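Local coordinates for RNA methyltransferase, TrmH family (Porphyromonas gingivalis, PDB 2I6D), which probably transfers a methyl group from S-adenosylmethionine to RNA, as a knotted SPOUT-type methyltransferase of the TrmH family, at residues L203-E208 with I244-L249; P99-L104 with A170-Q175. All blocks are in the same frame, centred on the assembly; numbering follows the deposited sequence. Where two conformers were deposited one is given.

From the N terminus the chain builds the small mixed sheet, leaves it after strand 87-92 and runs through 99-104 into the parallel sheet of the SPOUT domain. Contact 2 closes first, when helix 165-174 returns to that linker after 65 intervening residues. Contact 1 opens later, on strand 201-206, and closes on helix 242-255; part of its loop, 234-237, is not modelled. The two loops follow in series and neither nest nor cross. Contact 2 ties the domain linker to a helix. Contact 1 ties a strand inside the sheet to the C-terminal helix. They meet where strands 104-109 and 201-206 lie side by side, with Leu104 CD1 3.9 Å from Leu203 CB.

Contact 1: L203-E208 with I244-L249; sequences LVLGSE and IATAIL
Leu203 and Leu205 of strand 201-206 pack against Thr246 and Leu249 of the C-terminal helix 242-255. This is strand-on-helix packing in the knotted SPOUT methyltransferase domain. The strand lies inside the parallel sheet, between 104-109 and 179-182. The helix runs nearly antiparallel to it at 159°, with the two short axes 9.8 Å apart.

The tight part is buried and mostly apolar, with one hydroxyl among the methyls. In Leu203, chi1 of 170° swings CG away from the backbone N, and CD2 comes to rest 3.8 Å from Leu249 CB. Leu205 turns CD1 to Thr246, while its CD2 lies between Thr246 OG1 and Leu249 CD1, 3.9 Å from the latter. Leu106 and Ala182 of the flanking strands add to this layer.

The other side of the helix faces outward. Ile244 is exposed there, and Ala247 and Ile248 are partly so; none touches the strand, though Ile248 still packs on Ile226. In the loop after the strand, Glu208 is exposed too.

No hydrogen bond joins the segments. The Thr246 hydroxyl instead donates to Val242 O, one turn back in the helix. The same OG1 sits against Leu205, 3.4 Å from the CD1 methyl.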
loop_
_atom_site.group_PDB
_atom_site.type_symbol
_atom_site.label_atom_id
_atom_site.label_comp_id
_atom_site.label_asym_id
_atom_site.label_seq_id
_atom_site.Cartn_x
_atom_site.Cartn_y
_atom_site.Cartn_z
ATOM N N LEU A 203 -9.357 0.669 -11.653
ATOM C CA LEU A 203 -8.312 1.077 -12.579
ATOM C C LEU A 203 -7.122 0.157 -12.380
ATOM O O LEU A 203 -6.498 0.115 -11.306
ATOM C CB LEU A 203 -7.886 2.547 -12.327
ATOM C CG LEU A 203 -6.629 3.047 -13.059
ATOM C CD1 LEU A 203 -6.812 2.876 -14.582
ATOM C CD2 LEU A 203 -6.401 4.544 -12.719
ATOM N N VAL A 204 -6.806 -0.567 -13.432
ATOM C CA VAL A 204 -5.757 -1.575 -13.374
ATOM C C VAL A 204 -4.446 -0.990 -13.882
ATOM O O VAL A 204 -4.393 -0.413 -14.990
ATOM C CB VAL A 204 -6.107 -2.829 -14.231
ATOM C CG1 VAL A 204 -4.971 -3.895 -14.131
ATOM C CG2 VAL A 204 -7.516 -3.467 -13.797
ATOM N N LEU A 205 -3.386 -1.182 -13.102
ATOM C CA LEU A 205 -2.044 -0.713 -13.462
ATOM C C LEU A 205 -1.084 -1.905 -13.445
ATOM O O LEU A 205 -1.049 -2.650 -12.462
ATOM C CB LEU A 205 -1.589 0.345 -12.460
ATOM C CG LEU A 205 -2.557 1.550 -12.594
ATOM C CD1 LEU A 205 -2.889 2.174 -11.272
ATOM C CD2 LEU A 205 -1.954 2.542 -13.591
ATOM N N GLY A 206 -0.316 -2.094 -14.517
ATOM C CA GLY A 206 0.701 -3.163 -14.546
ATOM C C GLY A 206 2.119 -2.623 -14.426
ATOM O O GLY A 206 2.327 -1.425 -14.474
ATOM N N SER A 207 3.123 -3.491 -14.332
ATOM C CA SER A 207 4.495 -2.975 -14.336
ATOM C C SER A 207 4.850 -2.425 -15.702
ATOM O O SER A 207 4.393 -2.951 -16.704
ATOM C CB SER A 207 5.490 -4.043 -13.983
ATOM O OG SER A 207 5.590 -4.963 -15.050
ATOM N N GLU A 208 5.673 -1.373 -15.728
ATOM C CA GLU A 208 6.256 -0.844 -16.964
ATOM C C GLU A 208 7.075 -1.909 -17.719
ATOM O O GLU A 208 7.124 -1.885 -18.952
ATOM C CB GLU A 208 7.084 0.410 -16.660
ATOM C CG GLU A 208 8.215 0.691 -17.607
ATOM C CD GLU A 208 9.094 1.840 -17.145
ATOM O OE1 GLU A 208 9.274 2.037 -15.914
ATOM O OE2 GLU A 208 9.613 2.543 -18.032
ATOM N N ILE A 244 4.310 6.993 -11.980
ATOM C CA ILE A 244 4.089 8.225 -12.746
ATOM C C ILE A 244 2.739 8.153 -13.464
ATOM O O ILE A 244 1.927 9.097 -13.391
ATOM C CB ILE A 244 5.256 8.482 -13.751
ATOM C CG1 ILE A 244 6.565 8.779 -12.996
ATOM C CG2 ILE A 244 4.905 9.575 -14.793
ATOM C CD1 ILE A 244 6.556 10.160 -12.229
ATOM N N ALA A 245 2.483 7.035 -14.149
ATOM C CA ALA A 245 1.236 6.855 -14.858
ATOM C C ALA A 245 0.067 6.909 -13.870
ATOM O O ALA A 245 -0.957 7.536 -14.145
ATOM C CB ALA A 245 1.234 5.500 -15.629
ATOM N N THR A 246 0.240 6.286 -12.707
ATOM C CA THR A 246 -0.822 6.299 -11.692
ATOM C C THR A 246 -1.178 7.729 -11.248
ATOM O O THR A 246 -2.349 8.067 -11.093
ATOM C CB THR A 246 -0.385 5.456 -10.464
ATOM O OG1 THR A 246 -0.145 4.111 -10.878
ATOM C CG2 THR A 246 -1.448 5.470 -9.359
ATOM N N ALA A 247 -0.153 8.543 -11.028
ATOM C CA ALA A 247 -0.326 9.933 -10.594
ATOM C C ALA A 247 -1.071 10.738 -11.668
ATOM O O ALA A 247 -1.976 11.511 -11.359
ATOM C CB ALA A 247 1.042 10.579 -10.309
ATOM N N ILE A 248 -0.678 10.553 -12.923
ATOM C CA ILE A 248 -1.326 11.244 -14.027
ATOM C C ILE A 248 -2.807 10.855 -14.079
ATOM O O ILE A 248 -3.699 11.747 -14.145
ATOM C CB ILE A 248 -0.612 10.973 -15.369
ATOM C CG1 ILE A 248 0.738 11.712 -15.369
ATOM C CG2 ILE A 248 -1.453 11.517 -16.544
ATOM C CD1 ILE A 248 1.747 11.114 -16.364
ATOM N N LEU A 249 -3.071 9.554 -14.009
ATOM C CA LEU A 249 -4.461 9.042 -14.092
ATOM C C LEU A 249 -5.320 9.538 -12.921
ATOM O O LEU A 249 -6.419 10.070 -13.148
ATOM C CB LEU A 249 -4.504 7.508 -14.198
ATOM C CG LEU A 249 -4.074 6.991 -15.579
ATOM C CD1 LEU A 249 -3.378 5.599 -15.498
ATOM C CD2 LEU A 249 -5.262 6.953 -16.520
#

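Contact 2: P99-L104 with A170-Q175; sequences PVVEGL and AYFRRQ
Phe172 of helix 165-174 lies against Pro99 and Val101 of the linker between the small mixed sheet and the SPOUT domain. The contact is a partly exposed patch near the surface, and Phe172 carries its helix side alone.

Its CB points toward the linker. CG stands anti to the carbonyl carbon (chi1 -76°), which sends the ring out from the helix to the linker residues. CG is 4.1 Å from Val101 CG2. Along one side of the ring, CD1 comes nearest to that methyl, at 3.9 Å, and CE1 follows at nearly the same distance. Val101 CG2 sits over the ring face in a CH-pi contact, 4.0 Å from the centroid and 14° off the ring normal. Across the ring from CD1, at the CE2 corner, Pro99 CG is 4.3 Å away, a looser apolar contact. The tip, CZ, approaches Pro99 O at 3.6 Å, with the oxygen at the ring edge and near its plane.

The opposite face is covered from within the helix: Tyr171 CD2 lies 4.0 Å above the ring plane, over its centre. Trp133 of strand 131-134 also meets the ring, their planes about 35° apart. Trp133 NE1 makes a hydrogen bond to Val100 O. Ile202 touches both Val101 and Phe172.

No hydrogen bond or ion pair crosses between the segments. The direct contact between linker and helix is thus dispersion and CH-pi in character, perhaps with a mild attraction between the CZ hydrogen and Pro99 O.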
loop_
_atom_site.group_PDB
_atom_site.type_symbol
_atom_site.label_atom_id
_atom_site.label_comp_id
_atom_site.label_asym_id
_atom_site.label_seq_id
_atom_site.Cartn_x
_atom_site.Cartn_y
_atom_site.Cartn_z
ATOM N N PRO A 99 -12.085 -7.955 -1.310
ATOM C CA PRO A 99 -11.876 -6.667 -1.980
ATOM C C PRO A 99 -13.183 -5.880 -2.054
ATOM O O PRO A 99 -14.243 -6.457 -2.320
ATOM C CB PRO A 99 -11.439 -7.070 -3.390
ATOM C CG PRO A 99 -11.939 -8.450 -3.576
ATOM C CD PRO A 99 -11.858 -9.091 -2.220
ATOM N N VAL A 100 -13.081 -4.574 -1.840
ATOM C CA VAL A 100 -14.209 -3.683 -1.789
ATOM C C VAL A 100 -13.949 -2.591 -2.840
ATOM O O VAL A 100 -12.795 -2.136 -3.000
ATOM C CB VAL A 100 -14.343 -3.084 -0.340
ATOM C CG1 VAL A 100 -15.188 -1.815 -0.320
ATOM C CG2 VAL A 100 -14.897 -4.143 0.638
ATOM N N VAL A 101 -14.988 -2.216 -3.587
ATOM C CA VAL A 101 -14.916 -1.033 -4.478
ATOM C C VAL A 101 -15.682 0.108 -3.820
ATOM O O VAL A 101 -16.885 0.007 -3.632
ATOM C CB VAL A 101 -15.511 -1.275 -5.910
ATOM C CG1 VAL A 101 -15.307 -0.020 -6.814
ATOM C CG2 VAL A 101 -14.889 -2.487 -6.593
ATOM N N GLU A 102 -14.999 1.201 -3.460
ATOM C CA GLU A 102 -15.710 2.386 -2.957
ATOM C C GLU A 102 -15.026 3.540 -3.663
ATOM O O GLU A 102 -13.903 3.881 -3.332
ATOM C CB GLU A 102 -15.614 2.538 -1.425
ATOM C CG GLU A 102 -16.394 1.449 -0.663
ATOM C CD GLU A 102 -16.189 1.424 0.861
ATOM O OE1 GLU A 102 -17.189 1.091 1.551
ATOM O OE2 GLU A 102 -15.057 1.696 1.360
ATOM N N GLY A 103 -15.691 4.089 -4.675
ATOM C CA GLY A 103 -15.065 5.048 -5.564
ATOM C C GLY A 103 -13.979 4.428 -6.433
ATOM O O GLY A 103 -13.881 3.191 -6.579
ATOM N N LEU A 104 -13.149 5.291 -7.013
ATOM C CA LEU A 104 -12.063 4.837 -7.838
ATOM C C LEU A 104 -11.138 3.953 -6.994
ATOM O O LEU A 104 -10.669 4.364 -5.908
ATOM C CB LEU A 104 -11.291 6.048 -8.377
ATOM C CG LEU A 104 -9.991 5.717 -9.100
ATOM C CD1 LEU A 104 -10.308 4.782 -10.334
ATOM C CD2 LEU A 104 -9.319 7.048 -9.523
ATOM N N ALA A 170 -13.586 -10.204 -13.029
ATOM C CA ALA A 170 -14.727 -10.750 -13.760
ATOM C C ALA A 170 -15.999 -10.521 -12.953
ATOM O O ALA A 170 -17.014 -10.093 -13.486
ATOM C CB ALA A 170 -14.531 -12.199 -14.044
ATOM N N TYR A 171 -15.910 -10.747 -11.651
ATOM C CA TYR A 171 -17.064 -10.633 -10.773
ATOM C C TYR A 171 -17.593 -9.182 -10.715
ATOM O O TYR A 171 -18.795 -8.932 -10.915
ATOM C CB TYR A 171 -16.690 -11.151 -9.386
ATOM C CG TYR A 171 -17.735 -10.944 -8.323
ATOM C CD1 TYR A 171 -18.942 -11.664 -8.352
ATOM C CD2 TYR A 171 -17.514 -10.059 -7.278
ATOM C CE1 TYR A 171 -19.898 -11.487 -7.375
ATOM C CE2 TYR A 171 -18.476 -9.879 -6.279
ATOM C CZ TYR A 171 -19.650 -10.588 -6.341
ATOM O OH TYR A 171 -20.585 -10.402 -5.354
ATOM N N PHE A 172 -16.705 -8.240 -10.431
ATOM C CA PHE A 172 -17.102 -6.823 -10.366
ATOM C C PHE A 172 -17.532 -6.288 -11.717
ATOM O O PHE A 172 -18.516 -5.531 -11.811
ATOM C CB PHE A 172 -16.018 -5.974 -9.720
ATOM C CG PHE A 172 -15.976 -6.129 -8.246
ATOM C CD1 PHE A 172 -17.025 -5.655 -7.466
ATOM C CD2 PHE A 172 -14.950 -6.817 -7.633
ATOM C CE1 PHE A 172 -17.003 -5.809 -6.066
ATOM C CE2 PHE A 172 -14.915 -6.974 -6.243
ATOM C CZ PHE A 172 -15.937 -6.468 -5.459
ATOM N N ARG A 173 -16.852 -6.753 -12.768
ATOM C CA ARG A 173 -17.205 -6.383 -14.138
ATOM C C ARG A 173 -18.639 -6.822 -14.497
ATOM O O ARG A 173 -19.411 -6.066 -15.108
ATOM C CB ARG A 173 -16.185 -6.954 -15.154
ATOM C CG ARG A 173 -16.503 -6.587 -16.599
ATOM C CD ARG A 173 -15.637 -7.299 -17.652
ATOM N NE ARG A 173 -15.483 -8.740 -17.432
ATOM C CZ ARG A 173 -16.338 -9.681 -17.822
ATOM N NH1 ARG A 173 -17.458 -9.368 -18.471
ATOM N NH2 ARG A 173 -16.073 -10.960 -17.556
ATOM N N ARG A 174 -19.005 -8.043 -14.105
ATOM C CA ARG A 174 -20.340 -8.553 -14.397
ATOM C C ARG A 174 -21.429 -7.861 -13.555
ATOM O O ARG A 174 -22.609 -7.906 -13.895
ATOM C CB ARG A 174 -20.375 -10.084 -14.278
ATOM C CG ARG A 174 -19.853 -10.790 -15.607
ATOM C CD ARG A 174 -19.467 -12.266 -15.395
ATOM N NE ARG A 174 -20.610 -13.148 -15.085
ATOM C CZ ARG A 174 -21.332 -13.825 -15.994
ATOM N NH1 ARG A 174 -22.340 -14.609 -15.595
ATOM N NH2 ARG A 174 -21.006 -13.677 -17.332
ATOM N N GLN A 175 -21.028 -7.189 -12.474
ATOM C CA GLN A 175 -21.973 -6.327 -11.721
ATOM C C GLN A 175 -22.178 -4.934 -12.327
ATOM O O GLN A 175 -23.041 -4.177 -11.868
ATOM C CB GLN A 175 -21.562 -6.206 -10.269
ATOM C CG GLN A 175 -21.156 -7.530 -9.746
ATOM C CD GLN A 175 -21.297 -7.646 -8.286
ATOM O OE1 GLN A 175 -22.365 -8.031 -7.761
ATOM N NE2 GLN A 175 -20.215 -7.361 -7.592
#